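Local coordinates for protein carboxypeptidase Y inhibitor (Saccharomyces cerevisiae, PDB 1WPX) that inhibits carboxypeptidase Y, a vacuolar serine carboxypeptidase, specifically and potently as a member of the phosphatidylethanolamine-binding protein family, at residues Glu56-Lys61 / Ile148-Pro153; Leu92-Pro97 / Phe110-Glu115; His162-Leu167 / Asn213-Glu218. One frame throughout, in Å; residues are numbered along the deposited sequence.

Contact 1 (Glu56-Lys61 / Ile148-Pro153); sequences EKARSK and IEYMGP
Tyr150 carries most of the meeting between two loop regions, lying along the backbone of Ala58-Lys61 from the base of its ring to its hydroxyl. Its CG stands anti to the backbone N (chi1 180°), so the ring extends over that backbone. At the root, CB rests against the aliphatic part of Lys61, 4.1 Å from its CD. Further out, the CA of Lys61 sits over one face of the ring, 3.8 Å from the centroid, in a CH-pi contact; the lysine side chain crosses the tyrosine obliquely and then bends at chi3, its NZ making a long, weak ion pair with Glu115 OE1. CD2 comes next to the N of Lys61 at 3.6 Å, and CE2 lies beside the carbonyl oxygen of Ser60. At the tip, OH donates to the O of Ala58 across 2.8 Å, approaching from above the carbonyl plane, and it is also hydrogen-bonded to Tyr41 OH. Tyrosine thus combines a long flat surface for backbone packing with a polar end that satisfies a buried carbonyl. The same Ala58 O receives a CA-H...O contact from Gly152 CA at 3.3 Å; glycine suits this position because a side chain would point directly at that oxygen. Beside it, the small CB of Ala58 meets Pro153 CD at 3.4 Å, and both residues also pack on Phe215. The Pro153 end alone comes near a bound sulfate, about 5 Å between nearest atoms, and probably borders the anion-binding pocket known from the phosphatidylethanolamine-binding protein fold.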
loop_
_atom_site.group_PDB
_atom_site.type_symbol
_atom_site.label_atom_id
_atom_site.label_comp_id
_atom_site.label_asym_id
_atom_site.label_seq_id
_atom_site.Cartn_x
_atom_site.Cartn_y
_atom_site.Cartn_z
ATOM N N GLU B 56 -17.638 2.229 17.797
ATOM C CA GLU B 56 -18.887 2.897 17.429
ATOM C C GLU B 56 -19.222 2.838 15.948
ATOM O O GLU B 56 -20.382 2.986 15.568
ATOM C CB GLU B 56 -18.879 4.361 17.888
ATOM C CG GLU B 56 -17.712 5.181 17.370
ATOM C CD GLU B 56 -16.424 4.946 18.152
ATOM O OE1 GLU B 56 -15.393 5.539 17.758
ATOM O OE2 GLU B 56 -16.437 4.188 19.156
ATOM N N LYS B 57 -18.217 2.632 15.106
ATOM C CA LYS B 57 -18.466 2.549 13.675
ATOM C C LYS B 57 -19.021 1.181 13.285
ATOM O O LYS B 57 -19.737 1.060 12.293
ATOM C CB LYS B 57 -17.188 2.859 12.893
ATOM C CG LYS B 57 -16.931 4.352 12.735
ATOM C CD LYS B 57 -15.631 4.623 11.996
ATOM C CE LYS B 57 -15.438 6.108 11.702
ATOM N NZ LYS B 57 -16.417 6.606 10.692
ATOM N N ALA B 58 -18.705 0.160 14.078
ATOM C CA ALA B 58 -19.176 -1.197 13.821
ATOM C C ALA B 58 -20.446 -1.464 14.629
ATOM O O ALA B 58 -20.735 -2.598 15.014
ATOM C CB ALA B 58 -18.097 -2.196 14.198
ATOM N N ARG B 59 -21.210 -0.403 14.859
ATOM C CA ARG B 59 -22.439 -0.469 15.640
ATOM C C ARG B 59 -23.604 -1.181 14.940
ATOM O O ARG B 59 -24.318 -1.962 15.564
ATOM C CB ARG B 59 -22.847 0.956 16.029
ATOM C CG ARG B 59 -23.831 1.047 17.169
ATOM C CD ARG B 59 -24.223 2.494 17.425
ATOM N NE ARG B 59 -24.640 3.166 16.194
ATOM C CZ ARG B 59 -25.435 4.232 16.149
ATOM N NH1 ARG B 59 -25.911 4.758 17.272
ATOM N NH2 ARG B 59 -25.752 4.777 14.979
ATOM N N SER B 60 -23.800 -0.915 13.652
ATOM C CA SER B 60 -24.888 -1.547 12.904
ATOM C C SER B 60 -24.370 -2.658 11.999
ATOM O O SER B 60 -23.164 -2.870 11.899
ATOM C CB SER B 60 -25.627 -0.503 12.065
ATOM O OG SER B 60 -26.133 0.533 12.891
ATOM N N LYS B 61 -25.277 -3.374 11.341
ATOM C CA LYS B 61 -24.863 -4.460 10.464
ATOM C C LYS B 61 -24.196 -3.923 9.198
ATOM O O LYS B 61 -24.685 -2.979 8.579
ATOM C CB LYS B 61 -26.055 -5.351 10.093
ATOM C CG LYS B 61 -25.623 -6.637 9.400
ATOM C CD LYS B 61 -26.720 -7.689 9.332
ATOM C CE LYS B 61 -27.775 -7.365 8.291
ATOM N NZ LYS B 61 -28.741 -8.497 8.162
ATOM N N ILE B 148 -29.026 -15.620 14.398
ATOM C CA ILE B 148 -28.473 -14.808 15.480
ATOM C C ILE B 148 -28.336 -13.358 15.021
ATOM O O ILE B 148 -27.401 -13.021 14.298
ATOM C CB ILE B 148 -27.081 -15.330 15.903
ATOM C CG1 ILE B 148 -27.202 -16.752 16.462
ATOM C CG2 ILE B 148 -26.459 -14.394 16.922
ATOM C CD1 ILE B 148 -28.033 -16.862 17.724
ATOM N N GLU B 149 -29.264 -12.501 15.440
ATOM C CA GLU B 149 -29.227 -11.096 15.041
ATOM C C GLU B 149 -27.859 -10.455 15.284
ATOM O O GLU B 149 -27.111 -10.867 16.172
ATOM C CB GLU B 149 -30.331 -10.301 15.755
ATOM C CG GLU B 149 -30.302 -10.336 17.287
ATOM C CD GLU B 149 -30.527 -11.732 17.886
ATOM O OE1 GLU B 149 -31.351 -12.505 17.341
ATOM O OE2 GLU B 149 -29.888 -12.047 18.922
ATOM N N TYR B 150 -27.533 -9.450 14.476
ATOM C CA TYR B 150 -26.254 -8.763 14.581
ATOM C C TYR B 150 -26.050 -7.985 15.870
ATOM O O TYR B 150 -26.960 -7.327 16.373
ATOM C CB TYR B 150 -26.069 -7.790 13.414
ATOM C CG TYR B 150 -24.754 -7.036 13.460
ATOM C CD1 TYR B 150 -23.574 -7.627 13.010
ATOM C CD2 TYR B 150 -24.684 -5.741 13.972
ATOM C CE1 TYR B 150 -22.351 -6.947 13.067
ATOM C CE2 TYR B 150 -23.471 -5.052 14.037
ATOM C CZ TYR B 150 -22.308 -5.662 13.581
ATOM O OH TYR B 150 -21.103 -4.994 13.625
ATOM N N MET B 151 -24.827 -8.059 16.382
ATOM C CA MET B 151 -24.428 -7.337 17.579
ATOM C C MET B 151 -22.982 -6.886 17.371
ATOM O O MET B 151 -22.083 -7.716 17.237
ATOM C CB MET B 151 -24.517 -8.227 18.809
ATOM C CG MET B 151 -24.344 -7.446 20.091
ATOM S SD MET B 151 -24.456 -8.461 21.559
ATOM C CE MET B 151 -22.699 -8.634 21.944
ATOM N N GLY B 152 -22.769 -5.572 17.331
ATOM C CA GLY B 152 -21.439 -5.031 17.122
ATOM C C GLY B 152 -20.417 -5.338 18.203
ATOM O O GLY B 152 -20.760 -5.872 19.257
ATOM N N PRO B 153 -19.137 -4.999 17.967
ATOM C CA PRO B 153 -18.074 -5.252 18.943
ATOM C C PRO B 153 -18.346 -4.529 20.254
ATOM O O PRO B 153 -18.860 -3.399 20.268
ATOM C CB PRO B 153 -16.825 -4.717 18.247
ATOM C CG PRO B 153 -17.155 -4.841 16.802
ATOM C CD PRO B 153 -18.584 -4.373 16.756
#

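Contact 2 (Leu92-Pro97 / Phe110-Glu115); sequences LVMTDP and FCHLVE. With SO4 (sulfate ion), chain G.
A classic beta bulge interrupts this antiparallel pair: His112 and Leu113 both face Met94, whose carbonyl oxygen accepts from both backbone N-H groups, at 2.9 Å from His112 N and 3.3 Å from Leu113 N. The regular ladder resumes beyond it, with Leu92, Met94 and Asp96 on one sheet face alongside Phe110, Leu113 and Glu115, and with Val93, Thr95, Cys111 and Val114 on the other, where Val93 and Val114 touch through their CG2 methyls. Beta-branched valines suit such extended backbone. The extra residue at the bulge points the CB of His112 toward the partner strand, and the ring then continues to a sulfate, probably from the crystallisation liquor. Met94, whose chain bends at chi3, crosses the histidine obliquely and sets CE 3.5 Å from His112 CB, a flexible apolar filler beside the imidazole. Phe110 lies on the histidine: its CD1 is 3.6 Å above the imidazole plane, toward the rim. The phenyl face in turn carries a sulfate oxygen, O1, over its centre. An alanine at Phe110 would probably loosen the imidazole's orientation and weaken the enclosure of the anion, since it removes the ring that touches both. Asp96 CB sits at the imidazole edge at 4.0 Å from His112 CD2, while its carboxylate is held by Asp98 N through OD1 and by His162 ND1 through OD2. His112 ND1 is hydrogen-bonded to the carbonyl of Met151, so with NE2 also donating, the ring is probably a cation, which may mark a pocket suited to anions. The sulfate oxygen O4 lies 2.6 Å from Asp96 OD2 and accepts a nearly straight bond (165°) from His112 NE2 at 2.7 Å.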
loop_
_atom_site.group_PDB
_atom_site.type_symbol
_atom_site.label_atom_id
_atom_site.label_comp_id
_atom_site.label_asym_id
_atom_site.label_seq_id
_atom_site.Cartn_x
_atom_site.Cartn_y
_atom_site.Cartn_z
ATOM N N LEU B 92 -23.570 -16.398 6.365
ATOM C CA LEU B 92 -22.613 -15.373 6.752
ATOM C C LEU B 92 -22.501 -15.350 8.273
ATOM O O LEU B 92 -23.489 -15.131 8.977
ATOM C CB LEU B 92 -23.096 -14.021 6.226
ATOM C CG LEU B 92 -22.078 -12.933 5.896
ATOM C CD1 LEU B 92 -20.816 -13.522 5.277
ATOM C CD2 LEU B 92 -22.741 -11.972 4.933
ATOM N N VAL B 93 -21.290 -15.578 8.766
ATOM C CA VAL B 93 -21.028 -15.608 10.200
ATOM C C VAL B 93 -20.069 -14.518 10.680
ATOM O O VAL B 93 -19.211 -14.063 9.933
ATOM C CB VAL B 93 -20.422 -16.978 10.604
ATOM C CG1 VAL B 93 -19.934 -16.945 12.047
ATOM C CG2 VAL B 93 -21.453 -18.070 10.424
ATOM N N MET B 94 -20.234 -14.094 11.931
ATOM C CA MET B 94 -19.334 -13.121 12.539
ATOM C C MET B 94 -19.032 -13.612 13.949
ATOM O O MET B 94 -19.935 -13.764 14.767
ATOM C CB MET B 94 -19.946 -11.724 12.615
ATOM C CG MET B 94 -18.919 -10.681 13.062
ATOM S SD MET B 94 -19.564 -9.004 13.254
ATOM C CE MET B 94 -18.858 -8.562 14.840
ATOM N N THR B 95 -17.764 -13.873 14.232
ATOM C CA THR B 95 -17.401 -14.356 15.552
ATOM C C THR B 95 -16.129 -13.711 16.103
ATOM O O THR B 95 -15.287 -13.218 15.351
ATOM C CB THR B 95 -17.217 -15.889 15.540
ATOM O OG1 THR B 95 -17.122 -16.374 16.889
ATOM C CG2 THR B 95 -15.955 -16.265 14.769
ATOM N N ASP B 96 -16.014 -13.725 17.431
ATOM C CA ASP B 96 -14.865 -13.180 18.141
ATOM C C ASP B 96 -14.229 -14.323 18.935
ATOM O O ASP B 96 -14.832 -14.841 19.871
ATOM C CB ASP B 96 -15.319 -12.064 19.094
ATOM C CG ASP B 96 -14.187 -11.541 19.976
ATOM O OD1 ASP B 96 -13.043 -12.028 19.853
ATOM O OD2 ASP B 96 -14.444 -10.637 20.798
ATOM N N PRO B 97 -13.009 -14.740 18.564
ATOM C CA PRO B 97 -12.353 -15.833 19.290
ATOM C C PRO B 97 -11.520 -15.304 20.456
ATOM O O PRO B 97 -10.820 -16.065 21.133
ATOM C CB PRO B 97 -11.487 -16.469 18.218
ATOM C CG PRO B 97 -10.992 -15.257 17.479
ATOM C CD PRO B 97 -12.231 -14.364 17.369
ATOM N N PHE B 110 -17.479 -15.745 20.621
ATOM C CA PHE B 110 -18.713 -15.081 21.001
ATOM C C PHE B 110 -19.443 -14.847 19.674
ATOM O O PHE B 110 -18.907 -14.219 18.754
ATOM C CB PHE B 110 -18.380 -13.762 21.699
ATOM C CG PHE B 110 -19.567 -13.070 22.299
ATOM C CD1 PHE B 110 -20.387 -12.261 21.520
ATOM C CD2 PHE B 110 -19.850 -13.204 23.653
ATOM C CE1 PHE B 110 -21.470 -11.592 22.084
ATOM C CE2 PHE B 110 -20.931 -12.539 24.224
ATOM C CZ PHE B 110 -21.742 -11.730 23.438
ATOM N N CYS B 111 -20.659 -15.374 19.575
ATOM C CA CYS B 111 -21.449 -15.269 18.356
ATOM C C CYS B 111 -22.067 -13.887 18.143
ATOM O O CYS B 111 -22.960 -13.465 18.877
ATOM C CB CYS B 111 -22.538 -16.346 18.363
ATOM S SG CYS B 111 -23.235 -16.696 16.746
ATOM N N HIS B 112 -21.594 -13.196 17.113
ATOM C CA HIS B 112 -22.076 -11.861 16.806
ATOM C C HIS B 112 -23.130 -11.811 15.707
ATOM O O HIS B 112 -23.991 -10.924 15.697
ATOM C CB HIS B 112 -20.892 -10.969 16.419
ATOM C CG HIS B 112 -20.126 -10.444 17.592
ATOM N ND1 HIS B 112 -20.536 -9.346 18.315
ATOM C CD2 HIS B 112 -18.994 -10.885 18.188
ATOM C CE1 HIS B 112 -19.689 -9.131 19.306
ATOM N NE2 HIS B 112 -18.744 -10.051 19.251
ATOM N N LEU B 113 -23.076 -12.764 14.786
ATOM C CA LEU B 113 -24.020 -12.761 13.682
ATOM C C LEU B 113 -24.017 -14.082 12.938
ATOM O O LEU B 113 -22.983 -14.750 12.838
ATOM C CB LEU B 113 -23.667 -11.606 12.737
ATOM C CG LEU B 113 -24.398 -11.318 11.422
ATOM C CD1 LEU B 113 -23.906 -12.259 10.353
ATOM C CD2 LEU B 113 -25.900 -11.419 11.618
ATOM N N VAL B 114 -25.193 -14.458 12.440
ATOM C CA VAL B 114 -25.380 -15.688 11.679
ATOM C C VAL B 114 -26.599 -15.550 10.782
ATOM O O VAL B 114 -27.725 -15.675 11.242
ATOM C CB VAL B 114 -25.602 -16.915 12.588
ATOM C CG1 VAL B 114 -25.959 -18.122 11.736
ATOM C CG2 VAL B 114 -24.354 -17.212 13.380
ATOM N N GLU B 115 -26.361 -15.281 9.503
ATOM C CA GLU B 115 -27.425 -15.132 8.517
ATOM C C GLU B 115 -27.376 -16.319 7.564
ATOM O O GLU B 115 -26.305 -16.666 7.057
ATOM C CB GLU B 115 -27.222 -13.857 7.717
ATOM C CG GLU B 115 -28.229 -12.784 7.985
ATOM C CD GLU B 115 -28.128 -11.684 6.964
ATOM O OE1 GLU B 115 -27.069 -11.022 6.916
ATOM O OE2 GLU B 115 -29.101 -11.492 6.202
HETATM S S SO4 G . -17.314 -9.208 22.212
HETATM O O1 SO4 G . -18.547 -9.567 22.934
HETATM O O2 SO4 G . -17.549 -7.978 21.433
HETATM O O3 SO4 G . -16.226 -8.985 23.183
HETATM O O4 SO4 G . -16.940 -10.310 21.308
#

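Contact 3 (His162-Leu167 / Asn213-Glu218); sequences HRYVFL and NFFYAE. With SO4 (sulfate ion), chain G.
Tyr164, Phe215 and Phe166 bury the most surface here, and all three project from the same face of an antiparallel pair of strands. Tyr164 and Phe215 face each other as a hydrogen-bonded pair, their backbones joined by Tyr164 N to Phe215 O (3.0 Å) and by the return bond from Phe215 N to Tyr164 O. Phe215 takes the crowded first torsion (chi1 72°), with CG between N and the carbonyl carbon, and this brings its ring back over the partner strand. There Tyr164 CB lies over the phenyl face, 3.8 Å from the centroid, so the two rings, though nearly parallel, barely overlap. Phe166 reaches the edge of the same ring, CE1 to Phe215 CE2 at 3.8 Å. The small Ala217 lets its CB come close to Tyr164 CE2; the tyrosine hydroxyl then donates to sulfate O2 at 3.3 Å, a polar tip that a phenylalanine lacks. Strand 162-170 is bordered by strand 90-96 on its other side, strand 35-40 packs against Phe166, and helix 21-24 covers Arg163 and Val165 on the opposite sheet face.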
loop_
_atom_site.group_PDB
_atom_site.type_symbol
_atom_site.label_atom_id
_atom_site.label_comp_id
_atom_site.label_asym_id
_atom_site.label_seq_id
_atom_site.Cartn_x
_atom_site.Cartn_y
_atom_site.Cartn_z
ATOM N N HIS B 162 -9.542 -7.262 19.942
ATOM C CA HIS B 162 -10.173 -8.545 19.651
ATOM C C HIS B 162 -10.274 -8.725 18.148
ATOM O O HIS B 162 -10.381 -7.751 17.397
ATOM C CB HIS B 162 -11.596 -8.613 20.211
ATOM C CG HIS B 162 -11.674 -8.617 21.704
ATOM N ND1 HIS B 162 -12.854 -8.848 22.379
ATOM C CD2 HIS B 162 -10.730 -8.421 22.653
ATOM C CE1 HIS B 162 -12.632 -8.795 23.679
ATOM N NE2 HIS B 162 -11.351 -8.537 23.872
ATOM N N ARG B 163 -10.252 -9.978 17.713
ATOM C CA ARG B 163 -10.395 -10.289 16.301
ATOM C C ARG B 163 -11.880 -10.490 16.007
ATOM O O ARG B 163 -12.554 -11.281 16.673
ATOM C CB ARG B 163 -9.628 -11.562 15.945
ATOM C CG ARG B 163 -8.129 -11.375 15.839
ATOM C CD ARG B 163 -7.417 -12.710 15.770
ATOM N NE ARG B 163 -7.672 -13.503 16.965
ATOM C CZ ARG B 163 -7.229 -14.741 17.147
ATOM N NH1 ARG B 163 -6.500 -15.333 16.205
ATOM N NH2 ARG B 163 -7.523 -15.393 18.268
ATOM N N TYR B 164 -12.391 -9.752 15.028
ATOM C CA TYR B 164 -13.784 -9.870 14.623
ATOM C C TYR B 164 -13.752 -10.478 13.228
ATOM O O TYR B 164 -13.471 -9.790 12.242
ATOM C CB TYR B 164 -14.434 -8.491 14.644
ATOM C CG TYR B 164 -14.571 -7.998 16.059
ATOM C CD1 TYR B 164 -15.545 -8.538 16.905
ATOM C CD2 TYR B 164 -13.664 -7.080 16.594
ATOM C CE1 TYR B 164 -15.613 -8.186 18.248
ATOM C CE2 TYR B 164 -13.719 -6.719 17.943
ATOM C CZ TYR B 164 -14.696 -7.282 18.764
ATOM O OH TYR B 164 -14.747 -6.973 20.102
ATOM N N VAL B 165 -14.037 -11.778 13.167
ATOM C CA VAL B 165 -13.977 -12.535 11.921
ATOM C C VAL B 165 -15.271 -12.844 11.162
ATOM O O VAL B 165 -16.193 -13.457 11.694
ATOM C CB VAL B 165 -13.239 -13.875 12.167
ATOM C CG1 VAL B 165 -12.894 -14.543 10.849
ATOM C CG2 VAL B 165 -11.981 -13.624 12.986
ATOM N N PHE B 166 -15.318 -12.419 9.901
ATOM C CA PHE B 166 -16.460 -12.693 9.038
ATOM C C PHE B 166 -16.125 -13.929 8.206
ATOM O O PHE B 166 -15.018 -14.039 7.670
ATOM C CB PHE B 166 -16.739 -11.521 8.096
ATOM C CG PHE B 166 -17.309 -10.318 8.780
ATOM C CD1 PHE B 166 -16.503 -9.221 9.075
ATOM C CD2 PHE B 166 -18.658 -10.276 9.126
ATOM C CE1 PHE B 166 -17.035 -8.096 9.701
ATOM C CE2 PHE B 166 -19.197 -9.158 9.751
ATOM C CZ PHE B 166 -18.383 -8.062 10.040
ATOM N N LEU B 167 -17.073 -14.860 8.111
ATOM C CA LEU B 167 -16.875 -16.082 7.335
ATOM C C LEU B 167 -18.083 -16.386 6.452
ATOM O O LEU B 167 -19.230 -16.342 6.912
ATOM C CB LEU B 167 -16.613 -17.280 8.254
ATOM C CG LEU B 167 -15.438 -17.183 9.229
ATOM C CD1 LEU B 167 -15.941 -16.655 10.555
ATOM C CD2 LEU B 167 -14.815 -18.543 9.433
ATOM N N ASN B 213 -12.904 -12.400 5.977
ATOM C CA ASN B 213 -12.273 -11.096 6.133
ATOM C C ASN B 213 -12.349 -10.811 7.631
ATOM O O ASN B 213 -13.085 -11.483 8.348
ATOM C CB ASN B 213 -13.043 -10.022 5.368
ATOM C CG ASN B 213 -12.198 -8.785 5.077
ATOM O OD1 ASN B 213 -11.165 -8.563 5.700
ATOM N ND2 ASN B 213 -12.647 -7.973 4.135
ATOM N N PHE B 214 -11.602 -9.830 8.121
ATOM C CA PHE B 214 -11.652 -9.538 9.546
ATOM C C PHE B 214 -11.046 -8.183 9.892
ATOM O O PHE B 214 -10.344 -7.571 9.087
ATOM C CB PHE B 214 -10.930 -10.636 10.331
ATOM C CG PHE B 214 -9.438 -10.554 10.240
ATOM C CD1 PHE B 214 -8.682 -10.199 11.351
ATOM C CD2 PHE B 214 -8.788 -10.781 9.035
ATOM C CE1 PHE B 214 -7.301 -10.069 11.262
ATOM C CE2 PHE B 214 -7.409 -10.655 8.934
ATOM C CZ PHE B 214 -6.664 -10.297 10.050
ATOM N N PHE B 215 -11.326 -7.721 11.102
ATOM C CA PHE B 215 -10.807 -6.447 11.561
ATOM C C PHE B 215 -10.571 -6.517 13.064
ATOM O O PHE B 215 -10.942 -7.502 13.715
ATOM C CB PHE B 215 -11.784 -5.312 11.208
ATOM C CG PHE B 215 -13.049 -5.290 12.037
ATOM C CD1 PHE B 215 -13.122 -4.529 13.201
ATOM C CD2 PHE B 215 -14.185 -5.982 11.622
ATOM C CE1 PHE B 215 -14.314 -4.449 13.937
ATOM C CE2 PHE B 215 -15.386 -5.912 12.351
ATOM C CZ PHE B 215 -15.449 -5.143 13.508
ATOM N N TYR B 216 -9.923 -5.488 13.600
ATOM C CA TYR B 216 -9.645 -5.417 15.027
ATOM C C TYR B 216 -10.395 -4.240 15.625
ATOM O O TYR B 216 -10.630 -3.226 14.965
ATOM C CB TYR B 216 -8.146 -5.226 15.304
ATOM C CG TYR B 216 -7.264 -6.444 15.116
ATOM C CD1 TYR B 216 -6.632 -6.693 13.898
ATOM C CD2 TYR B 216 -7.019 -7.319 16.174
ATOM C CE1 TYR B 216 -5.770 -7.780 13.739
ATOM C CE2 TYR B 216 -6.161 -8.413 16.030
ATOM C CZ TYR B 216 -5.538 -8.638 14.810
ATOM O OH TYR B 216 -4.691 -9.715 14.653
ATOM N N ALA B 217 -10.770 -4.391 16.887
ATOM C CA ALA B 217 -11.463 -3.347 17.618
ATOM C C ALA B 217 -10.971 -3.463 19.053
ATOM O O ALA B 217 -10.642 -4.559 19.524
ATOM C CB ALA B 217 -12.961 -3.548 17.549
ATOM N N GLU B 218 -10.917 -2.333 19.743
ATOM C CA GLU B 218 -10.436 -2.316 21.114
ATOM C C GLU B 218 -11.111 -1.223 21.929
ATOM O O GLU B 218 -11.536 -0.202 21.389
ATOM C CB GLU B 218 -8.922 -2.089 21.114
ATOM C CG GLU B 218 -8.212 -2.509 22.373
ATOM C CD GLU B 218 -6.751 -2.118 22.363
ATOM O OE1 GLU B 218 -5.996 -2.601 23.234
ATOM O OE2 GLU B 218 -6.357 -1.318 21.488
HETATM S S SO4 G . -17.314 -9.208 22.212
HETATM O O1 SO4 G . -18.547 -9.567 22.934
HETATM O O2 SO4 G . -17.549 -7.978 21.433
HETATM O O3 SO4 G . -16.226 -8.985 23.183
HETATM O O4 SO4 G . -16.940 -10.310 21.308
#

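Overall arrangement
The three contacts lie 10 to 12 Å apart, centre to centre, within one phosphatidylethanolamine-binding protein domain. Contacts 2 and 3 are consecutive in a single antiparallel sheet, whose strands run in the spatial order 110-120, 90-96, 162-170, 208-217. Contact 1 joins two loops that lie against this sheet, with Pro153 packing on Tyr164 and Ala217. In sequence, both strands of contact 2 fall between the two segments of contact 1, and contact 3 comes later. Their pieces converge on one sulfate, bonded from contacts 2 and 3 and bordered by contact 1, consistent with a pocket assembled from residues far apart in sequence.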